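Local coordinates for metallo-beta-lactamase domain-containing protein (PDB 2AZ4) that binds two zinc ions in a metallo-beta-lactamase fold and is of unproven function, possibly acting as an RNA-binding exonuclease, at residues Asn121-Lys126 with Tyr261-Glu266; Leu288-Phe293 with Pro308-Ala313; Tyr345-Ala350 with Pro358-Phe363. All blocks are in the same frame, centred on the assembly; numbering follows the deposited sequence.

Overall arrangement
The three contacts follow one another along the chain and show how a parallel sheet is joined to a metallo-beta-lactamase core. Contact 1 brings the end of helix 114-123, from the core, against the turn after strand 256-260. Contact 2, about 14 Å away between centres, packs helix 283-293 against the loop after strand 298-300, and Glu266 and Val265 of contact 1 touch Phe293 of that helix. Contact 3, its centre about 18 Å from that of contact 1, lies within a beta-alpha-beta unit of the same sheet, and Tyr261 CB packs on Asp349 O there. Contact 1, the one near zinc, thus touches both others, whereas contacts 2 and 3 stay about 13 Å apart at their nearest atoms.

Contact 1 (Asn121-Lys126 with Tyr261-Glu266); sequences NSLNRK and YPANVE
With CG beside the backbone N and anti to the carbonyl carbon (chi1 -70°), and with CD1 anti to CA (chi2 173°), Leu123 reaches across to 261-266. Tyr261 takes the other course, its CG anti to the backbone N (chi1 -171°), and brings its phenol end up to the leucine. The two side chains run at about a right angle to each other. Leu123 divides the work between its methyls. Leu123 CD2 sits against the proline ring, 4.0 Å from Pro262 CB. The same methyl lies beside the phenol end, with Leu123 CD2 and Tyr261 CZ 4.3 Å apart. CD1 meets the single methyl of Ala263, with Leu123 CD1 and Ala263 CB 4.3 Å apart. No hydrogen bond crosses the contact, and one forked side chain touches three consecutive residues by van der Waals contact.

Those three can converge because Tyr261 to Asn264 is a type I beta turn, closed by the bond from Asn264 N to Tyr261 O (3.0 Å). Within it Pro262 lies partly over its predecessor, its CD 3.4 Å above one face of the Tyr261 ring and offset toward the rim. Asn264 sits at the N-cap of helix 265-274, its OD1 making a weak bond to Arg267 N, and its side chain also bonds His195 and Glu237. On the leucine side, Asn124 leaves helical geometry just after Leu123, and its amide is bonded to Phe129, Leu130 and Thr141.

Here the end of a core helix meets a strand-turn-helix connection of the parallel sheet. The side chain of Ala263 is also about 4 Å from that of His94, a zinc ligand, which places this turn beside the two-zinc site of the metallo-beta-lactamase fold.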
# COMPACT_ATOMS: atom_id res chain seq x y z
N ASN A 121 -11.08 -4.52 0.27
CA ASN A 121 -12.37 -4.95 -0.25
C ASN A 121 -12.98 -3.89 -1.18
O ASN A 121 -13.69 -4.23 -2.12
CB ASN A 121 -13.32 -5.33 0.89
CG ASN A 121 -13.20 -6.78 1.29
OD1 ASN A 121 -12.56 -7.11 2.26
ND2 ASN A 121 -13.78 -7.66 0.50
N SER A 122 -12.68 -2.62 -0.91
CA SER A 122 -13.08 -1.51 -1.77
C SER A 122 -12.19 -1.40 -3.01
O SER A 122 -12.71 -1.26 -4.13
CB SER A 122 -13.04 -0.20 -0.98
OG SER A 122 -13.29 0.91 -1.80
N LEU A 123 -10.87 -1.45 -2.84
CA LEU A 123 -9.97 -1.49 -3.99
C LEU A 123 -10.39 -2.57 -4.99
O LEU A 123 -10.31 -2.36 -6.21
CB LEU A 123 -8.50 -1.65 -3.58
CG LEU A 123 -7.82 -0.46 -2.88
CD1 LEU A 123 -6.42 -0.81 -2.37
CD2 LEU A 123 -7.78 0.77 -3.76
N ASN A 124 -10.87 -3.71 -4.47
CA ASN A 124 -11.20 -4.87 -5.30
C ASN A 124 -12.69 -5.07 -5.61
O ASN A 124 -13.14 -6.19 -5.90
CB ASN A 124 -10.63 -6.16 -4.70
CG ASN A 124 -10.50 -7.27 -5.73
OD1 ASN A 124 -10.04 -7.03 -6.86
ND2 ASN A 124 -10.88 -8.49 -5.36
N ARG A 125 -13.45 -3.98 -5.57
CA ARG A 125 -14.91 -4.07 -5.76
C ARG A 125 -15.26 -4.56 -7.17
O ARG A 125 -16.28 -5.22 -7.35
CB ARG A 125 -15.57 -2.72 -5.47
CG ARG A 125 -15.10 -1.63 -6.41
CD ARG A 125 -15.66 -0.27 -6.06
NE ARG A 125 -15.27 0.69 -7.08
CZ ARG A 125 -15.89 0.85 -8.26
NH1 ARG A 125 -16.97 0.13 -8.57
NH2 ARG A 125 -15.43 1.76 -9.12
N LYS A 126 -14.41 -4.24 -8.15
CA LYS A 126 -14.61 -4.65 -9.55
C LYS A 126 -13.75 -5.87 -9.92
O LYS A 126 -13.80 -6.37 -11.06
CB LYS A 126 -14.26 -3.50 -10.51
CG LYS A 126 -15.34 -2.45 -10.70
CD LYS A 126 -14.74 -1.23 -11.45
CE LYS A 126 -15.76 -0.57 -12.38
NZ LYS A 126 -15.13 0.32 -13.41
N TYR A 261 -5.10 8.59 -4.54
CA TYR A 261 -5.16 7.14 -4.59
C TYR A 261 -6.05 6.69 -3.44
O TYR A 261 -5.86 7.14 -2.34
CB TYR A 261 -3.75 6.53 -4.52
CG TYR A 261 -3.81 5.06 -4.80
CD1 TYR A 261 -4.00 4.60 -6.11
CD2 TYR A 261 -3.76 4.13 -3.76
CE1 TYR A 261 -4.11 3.22 -6.38
CE2 TYR A 261 -3.86 2.77 -4.01
CZ TYR A 261 -4.03 2.32 -5.32
OH TYR A 261 -4.13 0.97 -5.59
N PRO A 262 -7.04 5.81 -3.69
CA PRO A 262 -8.09 5.56 -2.67
C PRO A 262 -7.64 4.97 -1.32
O PRO A 262 -8.31 5.17 -0.30
CB PRO A 262 -9.06 4.59 -3.37
CG PRO A 262 -8.75 4.69 -4.81
CD PRO A 262 -7.27 4.98 -4.89
N ALA A 263 -6.54 4.23 -1.30
CA ALA A 263 -6.00 3.72 -0.04
C ALA A 263 -5.54 4.83 0.92
O ALA A 263 -5.46 4.60 2.13
CB ALA A 263 -4.88 2.68 -0.29
N ASN A 264 -5.26 6.02 0.40
CA ASN A 264 -4.90 7.17 1.26
C ASN A 264 -6.13 7.91 1.77
O ASN A 264 -6.35 9.09 1.45
CB ASN A 264 -3.93 8.14 0.56
CG ASN A 264 -3.13 8.94 1.55
OD1 ASN A 264 -3.52 9.10 2.71
ND2 ASN A 264 -1.99 9.46 1.10
N VAL A 265 -6.92 7.22 2.59
CA VAL A 265 -8.22 7.73 3.00
C VAL A 265 -8.07 8.99 3.84
O VAL A 265 -8.87 9.91 3.75
CB VAL A 265 -9.03 6.68 3.77
CG1 VAL A 265 -10.48 7.08 3.80
CG2 VAL A 265 -8.95 5.32 3.08
N GLU A 266 -7.01 9.04 4.65
CA GLU A 266 -6.79 10.20 5.51
C GLU A 266 -6.45 11.47 4.76
O GLU A 266 -6.76 12.56 5.24
CB GLU A 266 -5.70 9.92 6.54
CG GLU A 266 -6.18 9.23 7.79
CD GLU A 266 -5.17 9.36 8.92
OE1 GLU A 266 -5.14 10.43 9.59
OE2 GLU A 266 -4.37 8.42 9.11

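Contact 2 (Leu288-Phe293 with Pro308-Ala313)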
# COMPACT_ATOMS: atom_id res chain seq x y z
N LEU A 288 -16.26 4.57 0.83
CA LEU A 288 -15.09 4.13 1.61
C LEU A 288 -14.85 5.05 2.82
O LEU A 288 -14.58 4.60 3.93
CB LEU A 288 -13.82 4.11 0.73
CG LEU A 288 -12.54 3.53 1.37
CD1 LEU A 288 -12.78 2.13 2.01
CD2 LEU A 288 -11.42 3.48 0.32
N LEU A 289 -14.93 6.35 2.57
CA LEU A 289 -14.76 7.34 3.63
C LEU A 289 -15.78 7.16 4.74
O LEU A 289 -15.47 7.32 5.95
CB LEU A 289 -14.92 8.72 3.05
CG LEU A 289 -14.42 9.83 3.94
CD1 LEU A 289 -12.92 9.91 3.86
CD2 LEU A 289 -15.03 11.10 3.45
N LEU A 290 -17.01 6.87 4.32
CA LEU A 290 -18.11 6.68 5.25
C LEU A 290 -17.84 5.41 6.04
O LEU A 290 -17.98 5.39 7.25
CB LEU A 290 -19.45 6.58 4.50
CG LEU A 290 -20.72 6.21 5.29
CD1 LEU A 290 -21.00 7.23 6.42
CD2 LEU A 290 -21.92 6.10 4.35
N GLU A 291 -17.38 4.36 5.36
CA GLU A 291 -17.13 3.08 6.01
C GLU A 291 -16.01 3.16 7.06
O GLU A 291 -16.17 2.69 8.18
CB GLU A 291 -16.81 2.02 4.96
CG GLU A 291 -16.71 0.63 5.57
CD GLU A 291 -16.22 -0.40 4.59
OE1 GLU A 291 -16.06 -0.05 3.41
OE2 GLU A 291 -15.99 -1.56 5.02
N VAL A 292 -14.90 3.79 6.68
CA VAL A 292 -13.71 3.90 7.52
C VAL A 292 -13.82 4.96 8.64
O VAL A 292 -13.42 4.71 9.78
CB VAL A 292 -12.43 4.16 6.62
CG1 VAL A 292 -11.21 4.45 7.47
CG2 VAL A 292 -12.15 2.94 5.75
N PHE A 293 -14.35 6.15 8.32
CA PHE A 293 -14.37 7.28 9.25
C PHE A 293 -15.74 7.77 9.70
O PHE A 293 -15.83 8.65 10.57
CB PHE A 293 -13.61 8.48 8.65
CG PHE A 293 -12.13 8.28 8.56
CD1 PHE A 293 -11.39 7.90 9.67
CD2 PHE A 293 -11.47 8.46 7.35
CE1 PHE A 293 -10.03 7.72 9.58
CE2 PHE A 293 -10.09 8.26 7.26
CZ PHE A 293 -9.38 7.89 8.37
N PRO A 308 -26.15 1.74 -1.61
CA PRO A 308 -27.22 1.92 -0.60
C PRO A 308 -26.83 2.76 0.64
O PRO A 308 -27.69 3.46 1.19
CB PRO A 308 -27.62 0.48 -0.22
CG PRO A 308 -26.60 -0.44 -0.84
CD PRO A 308 -25.85 0.32 -1.90
N GLU A 309 -25.56 2.70 1.02
CA GLU A 309 -25.06 3.32 2.25
C GLU A 309 -25.09 4.83 2.19
O GLU A 309 -25.20 5.50 3.21
CB GLU A 309 -23.62 2.88 2.50
CG GLU A 309 -23.47 1.47 3.05
CD GLU A 309 -23.84 0.39 2.03
OE1 GLU A 309 -23.60 0.61 0.82
OE2 GLU A 309 -24.37 -0.67 2.45
N LEU A 310 -25.02 5.36 0.98
CA LEU A 310 -24.90 6.79 0.76
C LEU A 310 -26.25 7.45 0.92
O LEU A 310 -27.28 6.86 0.59
CB LEU A 310 -24.30 7.04 -0.63
CG LEU A 310 -22.83 6.63 -0.82
CD1 LEU A 310 -22.41 6.93 -2.22
CD2 LEU A 310 -21.92 7.43 0.18
N ASN A 311 -26.24 8.65 1.48
CA ASN A 311 -27.40 9.51 1.55
C ASN A 311 -27.70 10.09 0.17
O ASN A 311 -26.90 10.88 -0.36
CB ASN A 311 -27.12 10.64 2.56
CG ASN A 311 -28.31 11.57 2.77
OD1 ASN A 311 -29.28 11.55 2.02
ND2 ASN A 311 -28.24 12.40 3.80
N PRO A 312 -28.87 9.73 -0.41
CA PRO A 312 -29.27 10.24 -1.73
C PRO A 312 -29.26 11.76 -1.82
O PRO A 312 -29.00 12.31 -2.89
CB PRO A 312 -30.69 9.71 -1.91
CG PRO A 312 -30.74 8.48 -1.05
CD PRO A 312 -29.88 8.81 0.15
N ALA A 313 -29.53 12.44 -0.72
CA ALA A 313 -29.57 13.91 -0.70
C ALA A 313 -28.21 14.58 -0.80
O ALA A 313 -28.11 15.80 -0.95
CB ALA A 313 -30.29 14.38 0.54
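Leu290 is the residue of helix 283-293 that meets 308-313, and its CD2 methyl makes the touches. Followed from its start, the second segment first reaches it at Glu309. The backbone carbonyl is the nearest point, with Glu309 O 3.5 Å from Leu290 CD2, and the CB of the same residue lies 4.1 Å from that methyl. Beyond CB the glutamate bends at chi2 (69°) and carries its carboxylate away from the helix, so the leucine packs on the root of an acidic side chain. Leu310 comes next and is buried; its CD2 closes to 4.4 Å from Leu290 CD2, a looser methyl-to-methyl touch. Asn311 turns from the helix to organise its own chain. Asn311 OD1 accepts from Ala313 N at 2.9 Å, an Asx turn in which the donor lies 46° out of the carbonyl plane, and this bond spans Pro312 as the chain enters a 3-10 segment.

The contact is small and apolar on the helix side, with Leu290 partly exposed. Leu310 also rests on Ala283 and Ala286, earlier in the same helix, while the backbone O of Asn311 accepts from the hydroxyl of Tyr299. Thus the loop between strand 298-300 and helix 318-323 lies along helix 283-293, from which Leu288, Glu291 and Val292 touch helix 114-123, and Leu289 and Phe293 touch helix 265-274.

Contact 3 (Tyr345-Ala350 with Pro358-Phe363)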
# COMPACT_ATOMS: atom_id res chain seq x y z
N TYR A 345 -6.21 21.20 -12.54
CA TYR A 345 -6.31 19.82 -12.07
C TYR A 345 -5.10 19.50 -11.18
O TYR A 345 -3.96 19.69 -11.57
CB TYR A 345 -6.40 18.84 -13.25
CG TYR A 345 -6.20 17.39 -12.82
CD1 TYR A 345 -7.16 16.72 -12.06
CD2 TYR A 345 -5.03 16.71 -13.15
CE1 TYR A 345 -6.97 15.39 -11.66
CE2 TYR A 345 -4.83 15.38 -12.74
CZ TYR A 345 -5.81 14.74 -12.00
OH TYR A 345 -5.62 13.44 -11.59
N ILE A 346 -5.39 18.99 -9.99
CA ILE A 346 -4.36 18.70 -9.01
C ILE A 346 -4.21 17.20 -8.92
O ILE A 346 -5.12 16.49 -8.51
CB ILE A 346 -4.69 19.31 -7.64
CG1 ILE A 346 -4.78 20.84 -7.77
CG2 ILE A 346 -3.64 18.90 -6.60
CD1 ILE A 346 -5.71 21.47 -6.72
N HIS A 347 -3.04 16.72 -9.35
CA HIS A 347 -2.74 15.30 -9.40
C HIS A 347 -1.99 14.92 -8.13
O HIS A 347 -0.82 15.26 -7.97
CB HIS A 347 -1.90 15.02 -10.64
CG HIS A 347 -1.94 13.59 -11.08
ND1 HIS A 347 -0.82 12.81 -11.18
CD2 HIS A 347 -2.99 12.80 -11.41
CE1 HIS A 347 -1.16 11.60 -11.60
NE2 HIS A 347 -2.48 11.57 -11.73
N SER A 348 -2.66 14.23 -7.21
CA SER A 348 -2.10 13.99 -5.88
C SER A 348 -1.93 12.50 -5.62
O SER A 348 -2.75 11.86 -4.93
CB SER A 348 -2.98 14.63 -4.80
OG SER A 348 -2.32 14.59 -3.56
N ASP A 349 -0.85 11.96 -6.19
CA ASP A 349 -0.53 10.54 -6.11
C ASP A 349 -1.57 9.59 -6.69
O ASP A 349 -1.61 8.40 -6.36
CB ASP A 349 -0.15 10.16 -4.68
CG ASP A 349 1.13 10.85 -4.23
OD1 ASP A 349 2.17 10.62 -4.87
OD2 ASP A 349 1.08 11.65 -3.28
N ALA A 350 -2.43 10.12 -7.57
CA ALA A 350 -3.33 9.26 -8.34
C ALA A 350 -2.56 8.68 -9.53
O ALA A 350 -1.49 9.18 -9.90
CB ALA A 350 -4.54 10.04 -8.81
N PRO A 358 3.87 4.84 -19.30
CA PRO A 358 3.62 5.41 -20.64
C PRO A 358 2.31 6.22 -20.73
O PRO A 358 2.22 7.16 -21.51
CB PRO A 358 3.58 4.18 -21.56
CG PRO A 358 4.27 3.09 -20.78
CD PRO A 358 3.99 3.37 -19.34
N GLN A 359 1.32 5.87 -19.90
CA GLN A 359 0.07 6.63 -19.83
C GLN A 359 0.25 8.06 -19.31
O GLN A 359 -0.57 8.93 -19.59
CB GLN A 359 -0.95 5.90 -18.96
CG GLN A 359 -1.69 4.77 -19.63
CD GLN A 359 -2.91 4.35 -18.81
OE1 GLN A 359 -3.14 3.16 -18.56
NE2 GLN A 359 -3.68 5.34 -18.35
N TYR A 360 1.31 8.29 -18.54
CA TYR A 360 1.55 9.58 -17.91
C TYR A 360 1.67 10.67 -18.95
O TYR A 360 0.94 11.66 -18.90
CB TYR A 360 2.79 9.50 -17.01
CG TYR A 360 2.93 10.64 -16.05
CD1 TYR A 360 2.13 10.71 -14.91
CD2 TYR A 360 3.86 11.66 -16.26
CE1 TYR A 360 2.25 11.76 -14.01
CE2 TYR A 360 3.99 12.72 -15.36
CZ TYR A 360 3.19 12.76 -14.23
OH TYR A 360 3.30 13.80 -13.33
N ARG A 361 2.55 10.46 -19.93
CA ARG A 361 2.69 11.36 -21.08
C ARG A 361 1.40 11.63 -21.84
O ARG A 361 1.10 12.79 -22.14
CB ARG A 361 3.75 10.85 -22.06
CG ARG A 361 4.27 11.94 -23.02
CD ARG A 361 4.75 13.18 -22.24
NE ARG A 361 5.60 14.04 -23.06
CZ ARG A 361 6.92 13.91 -23.19
NH1 ARG A 361 7.58 12.94 -22.53
NH2 ARG A 361 7.60 14.75 -23.96
N VAL A 362 0.64 10.58 -22.16
CA VAL A 362 -0.61 10.78 -22.89
C VAL A 362 -1.62 11.59 -22.08
O VAL A 362 -2.32 12.47 -22.63
CB VAL A 362 -1.19 9.45 -23.57
CG1 VAL A 362 -0.41 8.22 -23.21
CG2 VAL A 362 -2.67 9.26 -23.34
N PHE A 363 -1.66 11.34 -20.77
CA PHE A 363 -2.52 12.09 -19.86
C PHE A 363 -2.16 13.58 -19.89
O PHE A 363 -3.01 14.43 -20.13
CB PHE A 363 -2.42 11.51 -18.44
CG PHE A 363 -3.37 12.13 -17.43
CD1 PHE A 363 -4.66 12.52 -17.79
CD2 PHE A 363 -2.98 12.27 -16.10
CE1 PHE A 363 -5.53 13.07 -16.84
CE2 PHE A 363 -3.86 12.81 -15.14
CZ PHE A 363 -5.12 13.21 -15.51
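Phe363, from the helix of a beta-alpha-beta unit (strand 344-348, helix 358-369, strand 373-376), rests the far end of its ring against both Tyr345 and His347, neighbours on one side of the strand. Strand and helix run nearly antiparallel, at 168°, with axes 13.5 Å apart, and aromatic side chains fill the distance. From its CB, which points toward the strand, Phe363 sets CG anti to the backbone N (chi1 -175°), a turn that carries CE2 and CZ to the strand side chains. The contacts come at this far end. Phe363 CE2 lies 3.6 Å from Tyr345 CE2. On the histidine side, Phe363 CE2 is 3.8 Å from His347 CD2. At the tip, Phe363 CZ makes the closest approach, 3.5 Å from Tyr345 CE2.

The two ring pairs differ in kind. Phe363 presents its edge to the face of His347 in an offset edge-to-face pair with planes at 61°. Against Tyr345 the rings are oblique to each other. Together the three make a buried aromatic cluster, continued by Phe336 on Phe363 and Phe374 on His347.

One turn back along the helix, Tyr360 reaches the same histidine from another direction. Its hydroxyl is bonded to Arg376, so the far end of the phenol is tied to the neighbouring strand. The ring meets the imidazole at its own edge, with Tyr360 CE1 4.2 Å from His347 CE1.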